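Local atomic coordinates of chitooligosaccharide oxidase (Gibberella zeae, PDB entry 6Y0R), a protein that oxidises the C1 hydroxyl of chitooligosaccharides to the corresponding lactones with a covalently bound FAD, passing the electrons to molecular oxygen to give hydrogen peroxide. Residues A212-F216 with L469-K473; M182-V187 with L205-R210; G84-S88 with N480-N484. One frame throughout, in Å; residues are numbered along the deposited sequence.

Contact 1 (A212-F216 with L469-K473). With FAD (flavin-adenine dinucleotide), chain B.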
ATOM      1  N   ALA A 212      -8.266  -0.057  -7.492  1.00 16.12           N
ATOM      2  CA  ALA A 212      -8.647  -1.489  -7.607  1.00 15.87           C
ATOM      3  C   ALA A 212      -7.926  -2.096  -8.805  1.00 16.96           C
ATOM      4  O   ALA A 212      -8.438  -2.967  -9.509  1.00 16.85           O
ATOM      5  CB  ALA A 212     -10.162  -1.584  -7.715  1.00 18.02           C
ATOM      6  N   GLY A 213      -6.678  -1.679  -9.002  1.00 15.28           N
ATOM      7  CA  GLY A 213      -5.952  -1.939 -10.253  1.00 15.19           C
ATOM      8  C   GLY A 213      -5.419  -3.344 -10.458  1.00 17.52           C
ATOM      9  O   GLY A 213      -4.717  -3.518 -11.473  1.00 21.13           O
ATOM     10  N   ALA A 214      -5.711  -4.342  -9.624  1.00 16.21           N
ATOM     11  CA  ALA A 214      -5.368  -5.753  -9.909  1.00 18.11           C
ATOM     12  C   ALA A 214      -6.456  -6.431 -10.768  1.00 18.72           C
ATOM     13  O   ALA A 214      -6.205  -7.540 -11.246  1.00 22.26           O
ATOM     14  CB  ALA A 214      -5.155  -6.519  -8.649  1.00 18.93           C
ATOM     15  N   ASN A 215      -7.578  -5.758 -10.973  1.00 16.84           N
ATOM     16  CA  ASN A 215      -8.842  -6.431 -11.423  1.00 17.49           C
ATOM     17  C   ASN A 215      -8.971  -6.469 -12.950  1.00 20.00           C
ATOM     18  O   ASN A 215      -9.864  -7.203 -13.411  1.00 20.26           O
ATOM     19  CB  ASN A 215     -10.076  -5.738 -10.836  1.00 17.89           C
ATOM     20  CG  ASN A 215     -10.316  -6.132  -9.405  1.00 18.49           C
ATOM     21  OD1 ASN A 215     -10.777  -7.234  -9.163  1.00 19.17           O
ATOM     22  ND2 ASN A 215      -9.941  -5.282  -8.454  1.00 18.31           N
ATOM     23  N   PHE A 216      -8.168  -5.733 -13.732  1.00 19.35           N
ATOM     24  CA  PHE A 216      -8.577  -5.373 -15.122  1.00 20.48           C
ATOM     25  C   PHE A 216      -7.518  -5.774 -16.142  1.00 20.65           C
ATOM     26  O   PHE A 216      -7.667  -5.350 -17.303  1.00 22.59           O
ATOM     27  CB  PHE A 216      -8.936  -3.892 -15.199  1.00 19.53           C
ATOM     28  CG  PHE A 216      -9.912  -3.456 -14.134  1.00 19.81           C
ATOM     29  CD1 PHE A 216     -11.226  -3.892 -14.145  1.00 20.22           C
ATOM     30  CD2 PHE A 216      -9.516  -2.635 -13.093  1.00 19.02           C
ATOM     31  CE1 PHE A 216     -12.126  -3.485 -13.182  1.00 17.96           C
ATOM     32  CE2 PHE A 216     -10.419  -2.237 -12.131  1.00 17.96           C
ATOM     33  CZ  PHE A 216     -11.712  -2.682 -12.151  1.00 20.30           C
ATOM     34  N   LEU A 469     -17.316  -0.597  -9.730  1.00 17.15           N
ATOM     35  CA  LEU A 469     -16.178  -1.502 -10.028  1.00 16.10           C
ATOM     36  C   LEU A 469     -16.673  -2.802 -10.677  1.00 16.75           C
ATOM     37  O   LEU A 469     -16.016  -3.294 -11.614  1.00 18.29           O
ATOM     38  CB  LEU A 469     -15.388  -1.800  -8.747  1.00 17.00           C
ATOM     39  CG  LEU A 469     -14.442  -0.693  -8.309  1.00 18.02           C
ATOM     40  CD1 LEU A 469     -14.052  -0.893  -6.855  1.00 17.94           C
ATOM     41  CD2 LEU A 469     -13.224  -0.653  -9.230  1.00 18.23           C
ATOM     42  N   GLU A 470     -17.815  -3.337 -10.242  1.00 18.04           N
ATOM     43  CA  GLU A 470     -18.357  -4.583 -10.863  1.00 18.61           C
ATOM     44  C   GLU A 470     -18.731  -4.342 -12.326  1.00 17.56           C
ATOM     45  O   GLU A 470     -18.537  -5.249 -13.135  1.00 18.52           O
ATOM     46  CB  GLU A 470     -19.562  -5.077 -10.068  1.00 20.35           C
ATOM     47  CG  GLU A 470     -19.187  -5.539  -8.675  1.00 19.68           C
ATOM     48  CD  GLU A 470     -20.347  -5.931  -7.789  1.00 23.73           C
ATOM     49  OE1 GLU A 470     -21.462  -5.423  -8.025  1.00 26.62           O
ATOM     50  OE2 GLU A 470     -20.124  -6.670  -6.838  1.00 24.19           O
ATOM     51  N   ALA A 471     -19.224  -3.159 -12.644  1.00 19.77           N
ATOM     52  CA  ALA A 471     -19.572  -2.813 -14.039  1.00 20.31           C
ATOM     53  C   ALA A 471     -18.294  -2.670 -14.877  1.00 20.91           C
ATOM     54  O   ALA A 471     -18.229  -3.172 -16.030  1.00 21.81           O
ATOM     55  CB  ALA A 471     -20.422  -1.584 -14.046  1.00 21.70           C
ATOM     56  N   VAL A 472     -17.254  -2.033 -14.310  1.00 18.20           N
ATOM     57  CA  VAL A 472     -15.959  -1.953 -15.018  1.00 19.00           C
ATOM     58  C   VAL A 472     -15.422  -3.356 -15.238  1.00 17.23           C
ATOM     59  O   VAL A 472     -14.876  -3.657 -16.296  1.00 20.01           O
ATOM     60  CB  VAL A 472     -14.996  -1.002 -14.272  1.00 18.73           C
ATOM     61  CG1 VAL A 472     -13.673  -0.902 -14.992  1.00 21.52           C
ATOM     62  CG2 VAL A 472     -15.623   0.379 -14.137  1.00 21.67           C
ATOM     63  N   LYS A 473     -15.526  -4.212 -14.231  1.00 16.96           N
ATOM     64  CA  LYS A 473     -15.018  -5.583 -14.284  1.00 17.73           C
ATOM     65  C   LYS A 473     -15.746  -6.358 -15.387  1.00 17.77           C
ATOM     66  O   LYS A 473     -15.092  -7.071 -16.121  1.00 20.01           O
ATOM     67  CB  LYS A 473     -15.196  -6.194 -12.897  1.00 17.35           C
ATOM     68  CG  LYS A 473     -14.698  -7.611 -12.738  1.00 17.12           C
ATOM     69  CD  LYS A 473     -13.219  -7.686 -12.454  1.00 19.05           C
ATOM     70  CE  LYS A 473     -12.721  -9.092 -12.525  1.00 18.26           C
ATOM     71  NZ  LYS A 473     -11.289  -9.157 -12.220  1.00 19.06           N
TER
HETATM   72  PA  FAD B 501       2.604  -7.389  -5.194  1.00 15.29           P
HETATM   73  O1A FAD B 501       2.455  -8.476  -4.208  1.00 14.49           O
HETATM   74  O2A FAD B 501       3.478  -7.569  -6.369  1.00 15.95           O
HETATM   75  O5B FAD B 501       1.178  -6.930  -5.734  1.00 15.10           O
HETATM   76  C5B FAD B 501       0.167  -6.412  -4.869  1.00 15.34           C
HETATM   77  C4B FAD B 501      -1.185  -6.523  -5.551  1.00 15.19           C
HETATM   78  O4B FAD B 501      -1.194  -5.696  -6.742  1.00 14.90           O
HETATM   79  C3B FAD B 501      -1.608  -7.917  -6.060  1.00 15.69           C
HETATM   80  O3B FAD B 501      -3.036  -8.030  -6.109  1.00 16.54           O
HETATM   81  C2B FAD B 501      -1.050  -7.926  -7.476  1.00 15.29           C
HETATM   82  O2B FAD B 501      -1.641  -8.898  -8.342  1.00 16.92           O
HETATM   83  C1B FAD B 501      -1.332  -6.510  -7.900  1.00 15.21           C
HETATM   84  N9A FAD B 501      -0.445  -5.995  -8.931  1.00 16.02           N
HETATM   85  C8A FAD B 501       0.892  -5.733  -8.788  1.00 17.98           C
HETATM   86  N7A FAD B 501       1.441  -5.273  -9.906  1.00 16.51           N
HETATM   87  C5A FAD B 501       0.395  -5.246 -10.822  1.00 16.67           C
HETATM   88  C6A FAD B 501       0.332  -4.868 -12.176  1.00 18.16           C
HETATM   89  N6A FAD B 501       1.399  -4.391 -12.822  1.00 16.83           N
HETATM   90  N1A FAD B 501      -0.858  -4.988 -12.829  1.00 17.47           N
HETATM   91  C2A FAD B 501      -1.896  -5.493 -12.133  1.00 19.80           C
HETATM   92  N3A FAD B 501      -1.959  -5.858 -10.849  1.00 18.07           N
HETATM   93  C4A FAD B 501      -0.769  -5.716 -10.237  1.00 17.24           C
HETATM   94  N1  FAD B 501       1.961   0.720   1.867  1.00 15.81           N
HETATM   95  C2  FAD B 501       1.764   2.043   1.972  1.00 16.63           C
HETATM   96  O2  FAD B 501       0.714   2.589   1.474  1.00 15.60           O
HETATM   97  N3  FAD B 501       2.710   2.818   2.580  1.00 16.96           N
HETATM   98  C4  FAD B 501       3.883   2.316   3.119  1.00 18.66           C
HETATM   99  O4  FAD B 501       4.711   3.078   3.648  1.00 19.77           O
HETATM  100  C4X FAD B 501       4.120   0.925   3.013  1.00 19.26           C
HETATM  101  N5  FAD B 501       5.267   0.415   3.470  1.00 20.21           N
HETATM  102  C5X FAD B 501       5.519  -0.917   3.226  1.00 18.99           C
HETATM  103  C6  FAD B 501       6.763  -1.470   3.633  1.00 18.63           C
HETATM  104  C7  FAD B 501       7.046  -2.810   3.426  1.00 17.73           C
HETATM  105  C7M FAD B 501       8.363  -3.402   3.888  1.00 18.86           C
HETATM  106  C8  FAD B 501       6.083  -3.649   2.726  1.00 16.24           C
HETATM  107  C8M FAD B 501       6.363  -5.091   2.353  1.00 17.24           C
HETATM  108  C9  FAD B 501       4.838  -3.089   2.371  1.00 18.27           C
HETATM  109  C9A FAD B 501       4.542  -1.741   2.615  1.00 17.85           C
HETATM  110  N10 FAD B 501       3.313  -1.191   2.212  1.00 17.13           N
HETATM  111  C10 FAD B 501       3.070   0.179   2.365  1.00 17.39           C
HETATM  112  C1' FAD B 501       2.261  -2.010   1.602  1.00 16.50           C
HETATM  113  C2' FAD B 501       2.354  -1.986   0.075  1.00 16.12           C
HETATM  114  O2' FAD B 501       1.847  -0.755  -0.444  1.00 14.90           O
HETATM  115  C3' FAD B 501       1.549  -3.145  -0.454  1.00 17.02           C
HETATM  116  O3' FAD B 501       2.157  -4.336   0.096  1.00 15.69           O
HETATM  117  C4' FAD B 501       1.565  -3.146  -1.984  1.00 18.13           C
HETATM  118  O4' FAD B 501       0.389  -3.775  -2.525  1.00 19.36           O
HETATM  119  C5' FAD B 501       2.800  -3.853  -2.466  1.00 15.21           C
HETATM  120  O5' FAD B 501       2.957  -3.705  -3.889  1.00 15.69           O
HETATM  121  P   FAD B 501       3.902  -4.742  -4.627  1.00 14.90           P
HETATM  122  O1P FAD B 501       3.933  -4.401  -6.070  1.00 15.18           O
HETATM  123  O2P FAD B 501       5.203  -4.901  -3.930  1.00 15.29           O
HETATM  124  O3P FAD B 501       3.113  -6.126  -4.331  1.00 15.28           O
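Ala212 opens a type I beta turn that runs to Asn215 and directs its methyl at the helix, where Ala212 CB meets Leu469 CD2 at 3.5 Å. At the corners of the turn, Gly213 and Ala214 lie against FAD instead: Gly213 O is 3.5 Å from C2A of the adenine, and Ala214 CA is 3.5 Å from its N3A. Asn215 closes the turn twice over, through its backbone N and through ND2, which donates to Ala212 O (3.0 Å). Asn215 O accepts the one hydrogen bond between the segments, from Lys473 NZ (2.7 Å); the same ammonium group forms a salt bridge with Asp477. Phe216 then inserts its ring beside the helix. Phe216 CE1 lies 3.5 Å from Val472 CG1 and Phe216 CZ 3.9 Å from Leu469 CD2, while Lys473 N approaches the ring edge, 3.6 Å from CE1. Lys473 N already donates to Leu469 O (2.8 Å), the i to i+4 bond of the alpha helix, so its approach to the ring is packing. The loop thus separates adenine from helix 466-476 of the berberine-like C-terminal region, with Phe216 also touching Leu205 and Ile209 of helix 203-212, and Ala212 and Leu469 both meeting Trp462 of helix 454-462.

Contact 2 (M182-V187 with L205-R210)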
ATOM      1  N   MET A 182      -1.258  10.125 -10.707  1.00 19.95           N
ATOM      2  CA  MET A 182      -1.318   9.321 -11.924  1.00 20.23           C
ATOM      3  C   MET A 182      -2.123  10.090 -12.976  1.00 19.35           C
ATOM      4  O   MET A 182      -3.228  10.587 -12.664  1.00 21.21           O
ATOM      5  CB  MET A 182      -1.949   7.951 -11.644  1.00 21.74           C
ATOM      6  CG  MET A 182      -1.712   6.932 -12.736  1.00 24.66           C
ATOM      7  SD  MET A 182      -2.568   5.327 -12.396  1.00 25.96           S
ATOM      8  CE  MET A 182      -1.935   5.080 -10.747  1.00 19.78           C
ATOM      9  N   ILE A 183      -1.590  10.185 -14.186  1.00 22.19           N
ATOM     10  CA  ILE A 183      -2.264  10.881 -15.311  1.00 21.99           C
ATOM     11  C   ILE A 183      -2.508   9.909 -16.465  1.00 21.81           C
ATOM     12  O   ILE A 183      -3.242  10.298 -17.397  1.00 24.33           O
ATOM     13  CB  ILE A 183      -1.460  12.111 -15.752  1.00 22.16           C
ATOM     14  CG1 ILE A 183      -0.071  11.750 -16.268  1.00 24.71           C
ATOM     15  CG2 ILE A 183      -1.417  13.125 -14.629  1.00 23.27           C
ATOM     16  CD1 ILE A 183       0.673  12.970 -16.808  1.00 25.48           C
ATOM     17  N   GLY A 184      -1.920   8.730 -16.453  1.00 20.82           N
ATOM     18  CA  GLY A 184      -2.154   7.751 -17.525  1.00 20.81           C
ATOM     19  C   GLY A 184      -1.663   6.385 -17.159  1.00 22.56           C
ATOM     20  O   GLY A 184      -0.917   6.268 -16.203  1.00 18.97           O
ATOM     21  N   ALA A 185      -2.083   5.366 -17.894  1.00 21.23           N
ATOM     22  CA  ALA A 185      -1.577   3.993 -17.698  1.00 20.89           C
ATOM     23  C   ALA A 185      -1.713   3.211 -18.999  1.00 21.51           C
ATOM     24  O   ALA A 185      -2.623   3.501 -19.803  1.00 23.68           O
ATOM     25  CB  ALA A 185      -2.326   3.279 -16.575  1.00 20.56           C
ATOM     26  N   THR A 186      -0.844   2.245 -19.160  1.00 21.59           N
ATOM     27  CA  THR A 186      -0.925   1.255 -20.234  1.00 22.77           C
ATOM     28  C   THR A 186      -1.259  -0.083 -19.596  1.00 20.66           C
ATOM     29  O   THR A 186      -0.540  -0.521 -18.662  1.00 21.54           O
ATOM     30  CB  THR A 186       0.350   1.297 -21.077  1.00 24.90           C
ATOM     31  OG1 THR A 186       0.501   2.654 -21.504  1.00 27.84           O
ATOM     32  CG2 THR A 186       0.261   0.360 -22.256  1.00 26.08           C
ATOM     33  N   VAL A 187      -2.282  -0.764 -20.129  1.00 21.24           N
ATOM     34  CA  VAL A 187      -2.795  -2.021 -19.529  1.00 20.94           C
ATOM     35  C   VAL A 187      -2.873  -3.076 -20.616  1.00 22.54           C
ATOM     36  O   VAL A 187      -3.405  -2.751 -21.715  1.00 23.03           O
ATOM     37  CB  VAL A 187      -4.175  -1.797 -18.882  1.00 21.85           C
ATOM     38  CG1 VAL A 187      -4.616  -3.071 -18.177  1.00 23.84           C
ATOM     39  CG2 VAL A 187      -4.190  -0.601 -17.954  1.00 22.78           C
ATOM     40  N   LEU A 205     -11.748   2.509 -17.131  1.00 20.24           N
ATOM     41  CA  LEU A 205     -10.596   1.650 -16.806  1.00 21.24           C
ATOM     42  C   LEU A 205      -9.644   2.474 -15.933  1.00 19.99           C
ATOM     43  O   LEU A 205      -9.128   1.949 -14.947  1.00 20.06           O
ATOM     44  CB  LEU A 205      -9.865   1.197 -18.061  1.00 21.01           C
ATOM     45  CG  LEU A 205      -8.642   0.313 -17.869  1.00 21.27           C
ATOM     46  CD1 LEU A 205      -8.970  -1.004 -17.166  1.00 20.29           C
ATOM     47  CD2 LEU A 205      -8.010   0.025 -19.199  1.00 23.56           C
ATOM     48  N   PHE A 206      -9.403   3.731 -16.294  1.00 22.13           N
ATOM     49  CA  PHE A 206      -8.447   4.582 -15.544  1.00 20.99           C
ATOM     50  C   PHE A 206      -8.958   4.819 -14.118  1.00 20.60           C
ATOM     51  O   PHE A 206      -8.139   4.831 -13.165  1.00 21.42           O
ATOM     52  CB  PHE A 206      -8.213   5.900 -16.273  1.00 21.34           C
ATOM     53  CG  PHE A 206      -7.098   6.708 -15.674  1.00 19.65           C
ATOM     54  CD1 PHE A 206      -5.808   6.215 -15.685  1.00 20.91           C
ATOM     55  CD2 PHE A 206      -7.356   7.941 -15.112  1.00 20.54           C
ATOM     56  CE1 PHE A 206      -4.787   6.952 -15.109  1.00 20.51           C
ATOM     57  CE2 PHE A 206      -6.317   8.693 -14.557  1.00 21.66           C
ATOM     58  CZ  PHE A 206      -5.038   8.200 -14.589  1.00 19.76           C
ATOM     59  N   TRP A 207     -10.262   5.038 -13.963  1.00 19.04           N
ATOM     60  CA  TRP A 207     -10.929   5.108 -12.644  1.00 19.11           C
ATOM     61  C   TRP A 207     -10.628   3.804 -11.870  1.00 18.67           C
ATOM     62  O   TRP A 207     -10.299   3.924 -10.665  1.00 18.48           O
ATOM     63  CB  TRP A 207     -12.421   5.361 -12.824  1.00 19.00           C
ATOM     64  CG  TRP A 207     -13.181   5.500 -11.558  1.00 17.28           C
ATOM     65  CD1 TRP A 207     -13.376   6.609 -10.811  1.00 19.01           C
ATOM     66  CD2 TRP A 207     -13.899   4.447 -10.896  1.00 17.42           C
ATOM     67  NE1 TRP A 207     -14.153   6.329  -9.733  1.00 19.75           N
ATOM     68  CE2 TRP A 207     -14.486   5.008  -9.756  1.00 18.76           C
ATOM     69  CE3 TRP A 207     -14.105   3.097 -11.205  1.00 18.67           C
ATOM     70  CZ2 TRP A 207     -15.256   4.247  -8.873  1.00 20.18           C
ATOM     71  CZ3 TRP A 207     -14.892   2.354 -10.343  1.00 18.36           C
ATOM     72  CH2 TRP A 207     -15.433   2.929  -9.201  1.00 17.65           C
ATOM     73  N   GLY A 208     -10.915   2.622 -12.447  1.00 17.29           N
ATOM     74  CA  GLY A 208     -10.757   1.370 -11.703  1.00 17.40           C
ATOM     75  C   GLY A 208      -9.333   1.115 -11.308  1.00 18.85           C
ATOM     76  O   GLY A 208      -9.106   0.515 -10.228  1.00 17.73           O
ATOM     77  N   ILE A 209      -8.366   1.456 -12.177  1.00 18.43           N
ATOM     78  CA  ILE A 209      -6.929   1.149 -11.908  1.00 21.37           C
ATOM     79  C   ILE A 209      -6.476   1.971 -10.700  1.00 18.93           C
ATOM     80  O   ILE A 209      -5.547   1.527 -10.018  1.00 17.46           O
ATOM     81  CB  ILE A 209      -6.091   1.368 -13.183  1.00 27.48           C
ATOM     82  CG1 ILE A 209      -5.910   0.033 -13.919  1.00 28.31           C
ATOM     83  CG2 ILE A 209      -4.744   2.045 -12.963  1.00 33.66           C
ATOM     84  CD1 ILE A 209      -7.139  -0.523 -14.432  1.00 36.89           C
ATOM     85  N   ARG A 210      -7.084   3.127 -10.489  1.00 15.88           N
ATOM     86  CA  ARG A 210      -6.710   4.078  -9.412  1.00 16.73           C
ATOM     87  C   ARG A 210      -7.436   3.633  -8.144  1.00 15.86           C
ATOM     88  O   ARG A 210      -8.304   4.354  -7.662  1.00 16.73           O
ATOM     89  CB  ARG A 210      -6.950   5.531  -9.838  1.00 17.39           C
ATOM     90  CG  ARG A 210      -6.007   5.994 -10.950  1.00 18.25           C
ATOM     91  CD  ARG A 210      -6.184   7.477 -11.223  1.00 21.16           C
ATOM     92  NE  ARG A 210      -7.526   7.629 -11.785  1.00 26.50           N
ATOM     93  CZ  ARG A 210      -8.257   8.756 -11.809  1.00 27.74           C
ATOM     94  NH1 ARG A 210      -9.487   8.712 -12.334  1.00 27.88           N
ATOM     95  NH2 ARG A 210      -7.803   9.883 -11.265  1.00 25.06           N
TER
HETATM   96  O   HOH W   1      -5.459  10.418 -10.054  1.00 32.62           O
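Within the PCMH-type FAD-binding domain, helix 203-212 packs across one face of the antiparallel sheet that contains strand 182-188. The segment axes cross almost at right angles (99°) and approach to 9.3 Å, and no direct hydrogen bond joins them. Met182, Ala185 and Val187 direct their CA-to-CB bonds toward the helix. Val187 CG2 reaches Leu205 CD2 (4.1 Å) and Ile209 CG1 (4.4 Å). At the other end, Met182 SD lies 3.8 Å from Arg210 CG, 4.0 Å from Ile209 CG2 and 4.9 Å from the centroid of the Phe206 ring, an oblique Met-aromatic contact. Phe206 also packs on the strand backbone: its CZ is 3.6 Å from Met182 O, which lies at the ring edge, and its CE1 is 3.6 Å from Gly184 N. This is where the strand is irregular, because Ile183 and Gly184 share Glu223 of strand 218-228 as their partner, a classic beta bulge. Arg210 folds back so that NE donates to Phe206 O (3.2 Å), while Arg210 NH2 donates to water 1 (2.7 Å), which makes a weak bond to Met182 O (3.4 Å). Strand 182-188 pairs with 194-197 and with 218-228, into which the helix leads; the result is a helix packed on the antiparallel sheet of the PCMH-type FAD-binding fold through a largely apolar interface.

Contact 3 (G84-S88 with N480-N484)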
ATOM      1  N   GLY A  84      -7.798 -20.847 -19.810  1.00 28.52           N
ATOM      2  CA  GLY A  84      -8.755 -20.568 -18.729  1.00 27.97           C
ATOM      3  C   GLY A  84      -8.094 -20.607 -17.369  1.00 29.84           C
ATOM      4  O   GLY A  84      -8.803 -20.915 -16.392  1.00 33.54           O
ATOM      5  N   VAL A  85      -6.816 -20.235 -17.273  1.00 27.56           N
ATOM      6  CA  VAL A  85      -6.102 -20.209 -15.957  1.00 26.50           C
ATOM      7  C   VAL A  85      -6.166 -18.774 -15.404  1.00 23.86           C
ATOM      8  O   VAL A  85      -5.989 -17.813 -16.159  1.00 27.25           O
ATOM      9  CB  VAL A  85      -4.665 -20.752 -15.991  1.00 32.40           C
ATOM     10  CG1 VAL A  85      -4.597 -22.096 -16.717  1.00 33.51           C
ATOM     11  CG2 VAL A  85      -3.689 -19.765 -16.592  1.00 36.10           C
ATOM     12  N   ALA A  86      -6.423 -18.666 -14.109  1.00 21.24           N
ATOM     13  CA  ALA A  86      -6.391 -17.380 -13.378  1.00 20.04           C
ATOM     14  C   ALA A  86      -4.989 -16.798 -13.549  1.00 18.71           C
ATOM     15  O   ALA A  86      -4.021 -17.550 -13.521  1.00 20.03           O
ATOM     16  CB  ALA A  86      -6.771 -17.563 -11.927  1.00 19.91           C
ATOM     17  N   ILE A  87      -4.939 -15.486 -13.678  1.00 18.45           N
ATOM     18  CA  ILE A  87      -3.701 -14.724 -13.968  1.00 18.61           C
ATOM     19  C   ILE A  87      -3.547 -13.702 -12.843  1.00 17.68           C
ATOM     20  O   ILE A  87      -4.510 -12.987 -12.594  1.00 17.94           O
ATOM     21  CB  ILE A  87      -3.751 -14.029 -15.329  1.00 20.16           C
ATOM     22  CG1 ILE A  87      -4.083 -15.033 -16.453  1.00 20.27           C
ATOM     23  CG2 ILE A  87      -2.437 -13.282 -15.580  1.00 20.42           C
ATOM     24  CD1 ILE A  87      -4.414 -14.386 -17.730  1.00 21.69           C
ATOM     25  N   SER A  88      -2.333 -13.601 -12.322  1.00 19.33           N
ATOM     26  CA  SER A  88      -1.954 -12.623 -11.273  1.00 19.35           C
ATOM     27  C   SER A  88      -0.628 -11.998 -11.675  1.00 18.88           C
ATOM     28  O   SER A  88       0.316 -12.762 -12.013  1.00 19.08           O
ATOM     29  CB  SER A  88      -1.845 -13.290  -9.943  1.00 21.41           C
ATOM     30  OG  SER A  88      -3.112 -13.775  -9.504  1.00 22.11           O
ATOM     31  N   ASN A 480     -13.375 -13.042 -15.441  1.00 19.21           N
ATOM     32  CA  ASN A 480     -12.780 -12.998 -14.081  1.00 18.48           C
ATOM     33  C   ASN A 480     -11.511 -13.861 -14.032  1.00 17.39           C
ATOM     34  O   ASN A 480     -11.314 -14.651 -13.107  1.00 18.51           O
ATOM     35  CB  ASN A 480     -13.797 -13.346 -13.007  1.00 19.75           C
ATOM     36  CG  ASN A 480     -13.345 -12.849 -11.664  1.00 20.67           C
ATOM     37  OD1 ASN A 480     -12.455 -11.984 -11.605  1.00 19.98           O
ATOM     38  ND2 ASN A 480     -13.980 -13.340 -10.608  1.00 19.23           N
ATOM     39  N   LEU A 481     -10.586 -13.660 -14.981  1.00 18.22           N
ATOM     40  CA  LEU A 481      -9.264 -14.317 -14.949  1.00 19.46           C
ATOM     41  C   LEU A 481      -8.357 -13.619 -13.929  1.00 17.45           C
ATOM     42  O   LEU A 481      -7.549 -14.309 -13.322  1.00 19.23           O
ATOM     43  CB  LEU A 481      -8.670 -14.236 -16.353  1.00 20.52           C
ATOM     44  CG  LEU A 481      -9.428 -15.016 -17.424  1.00 23.61           C
ATOM     45  CD1 LEU A 481      -8.832 -14.661 -18.767  1.00 26.19           C
ATOM     46  CD2 LEU A 481      -9.353 -16.512 -17.153  1.00 27.20           C
ATOM     47  N   PHE A 482      -8.530 -12.306 -13.729  1.00 17.46           N
ATOM     48  CA  PHE A 482      -7.671 -11.505 -12.804  1.00 19.00           C
ATOM     49  C   PHE A 482      -8.372 -11.445 -11.459  1.00 17.75           C
ATOM     50  O   PHE A 482      -8.921 -10.399 -11.077  1.00 19.18           O
ATOM     51  CB  PHE A 482      -7.332 -10.122 -13.374  1.00 18.09           C
ATOM     52  CG  PHE A 482      -6.335 -10.248 -14.496  1.00 18.46           C
ATOM     53  CD1 PHE A 482      -6.767 -10.605 -15.755  1.00 18.62           C
ATOM     54  CD2 PHE A 482      -4.992  -9.972 -14.307  1.00 19.82           C
ATOM     55  CE1 PHE A 482      -5.855 -10.764 -16.789  1.00 21.18           C
ATOM     56  CE2 PHE A 482      -4.080 -10.147 -15.341  1.00 21.00           C
ATOM     57  CZ  PHE A 482      -4.515 -10.552 -16.580  1.00 20.59           C
ATOM     58  N   ARG A 483      -8.298 -12.560 -10.759  1.00 18.60           N
ATOM     59  CA  ARG A 483      -9.097 -12.759  -9.527  1.00 16.75           C
ATOM     60  C   ARG A 483      -8.208 -13.192  -8.366  1.00 16.44           C
ATOM     61  O   ARG A 483      -7.111 -13.760  -8.557  1.00 18.45           O
ATOM     62  CB  ARG A 483     -10.236 -13.759  -9.754  1.00 18.40           C
ATOM     63  CG  ARG A 483      -9.798 -15.197  -9.966  1.00 18.89           C
ATOM     64  CD  ARG A 483     -11.008 -16.086 -10.107  1.00 18.83           C
ATOM     65  NE  ARG A 483     -10.607 -17.468 -10.298  1.00 19.81           N
ATOM     66  CZ  ARG A 483     -10.478 -18.096 -11.469  1.00 19.47           C
ATOM     67  NH1 ARG A 483     -10.159 -19.387 -11.476  1.00 22.18           N
ATOM     68  NH2 ARG A 483     -10.729 -17.481 -12.607  1.00 20.09           N
ATOM     69  N   ASN A 484      -8.718 -12.948  -7.175  1.00 16.05           N
ATOM     70  CA  ASN A 484      -8.181 -13.481  -5.908  1.00 16.01           C
ATOM     71  C   ASN A 484      -9.372 -13.549  -4.954  1.00 15.24           C
ATOM     72  O   ASN A 484     -10.464 -13.091  -5.286  1.00 15.07           O
ATOM     73  CB  ASN A 484      -6.982 -12.656  -5.417  1.00 15.80           C
ATOM     74  CG  ASN A 484      -7.370 -11.263  -4.946  1.00 16.57           C
ATOM     75  OD1 ASN A 484      -8.257 -11.111  -4.103  1.00 18.31           O
ATOM     76  ND2 ASN A 484      -6.654 -10.237  -5.399  1.00 16.83           N
TER
HETATM   77  O   HOH W   2     -10.731 -19.136 -14.895  1.00 34.73           O
HETATM   78  O   HOH W   3      -5.154 -12.488  -9.992  1.00 29.59           O
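The start of strand 87-90 and the loop residues before it meet an irregular, turned loop through one backbone hydrogen bond, from Ile87 N to Leu481 O (2.9 Å). Two CA-H...O contacts accompany it: Ala86 CA to Leu481 O (3.3 Å) and Phe482 CA to Ile87 O (3.5 Å). The side chains complete the fit. Ile87, in the m,t conformation, sets CB over the face of the Phe482 ring, 4.0 Å from its centroid, in a CH-pi contact, with Ile87 CG2 3.5 Å from Phe482 CE2. Phe482 is the centre of an inverse gamma turn, and its m rotamer sets the ring face against Ile87 CB. Leu481, also m,t, extends CD2 to 3.7 Å from Val85 O. Arg483 adopts chi1 p and then runs extended; with chi4 near -96°, one guanidinium face lies over Ala86 CB, 3.8 Å from CZ. Arg483 NH2 donates to Asn480 O (2.9 Å), within its own segment, and to water 2 (2.8 Å), which donates to Gly84 O (3.0 Å), in the Schellman motif ending helix 70-83. Ser88 points CB away, yet water 3 donates to Ile87 O (2.7 Å) and Arg483 O (2.7 Å) and accepts from Ser88 OG (2.5 Å), a hydroxyl also bonded to His107. Without a salt bridge, the association rests on one backbone hydrogen bond, apolar and CH-pi packing and two water bridges, one between carbonyls, one from Gly84 O to the guanidinium.

Overall arrangement
Helix 466-476 and the loop that follows it tie the C-terminal region to the FAD-binding domain through contacts 1 and 3, whose centres are 12 Å apart; Lys473 NZ of contact 1 lies 2.9 Å from Phe482 O of contact 3. Contact 2, centred 11 Å from contact 1, supplies the other flank: Ile209 CD1 packs on Phe216 CD2 at 3.5 Å, and Trp207 CZ3 on Leu469 CD2 at 3.6 Å. Contacts 2 and 3 do not touch, their nearest atoms being about 8 Å apart. Contact 1 meets FAD at its adenine end, away from the isoalloxazine ring, whereas the side chains of Val187 and Ser88 stay about 7 and 5 Å from the nearest part of FAD.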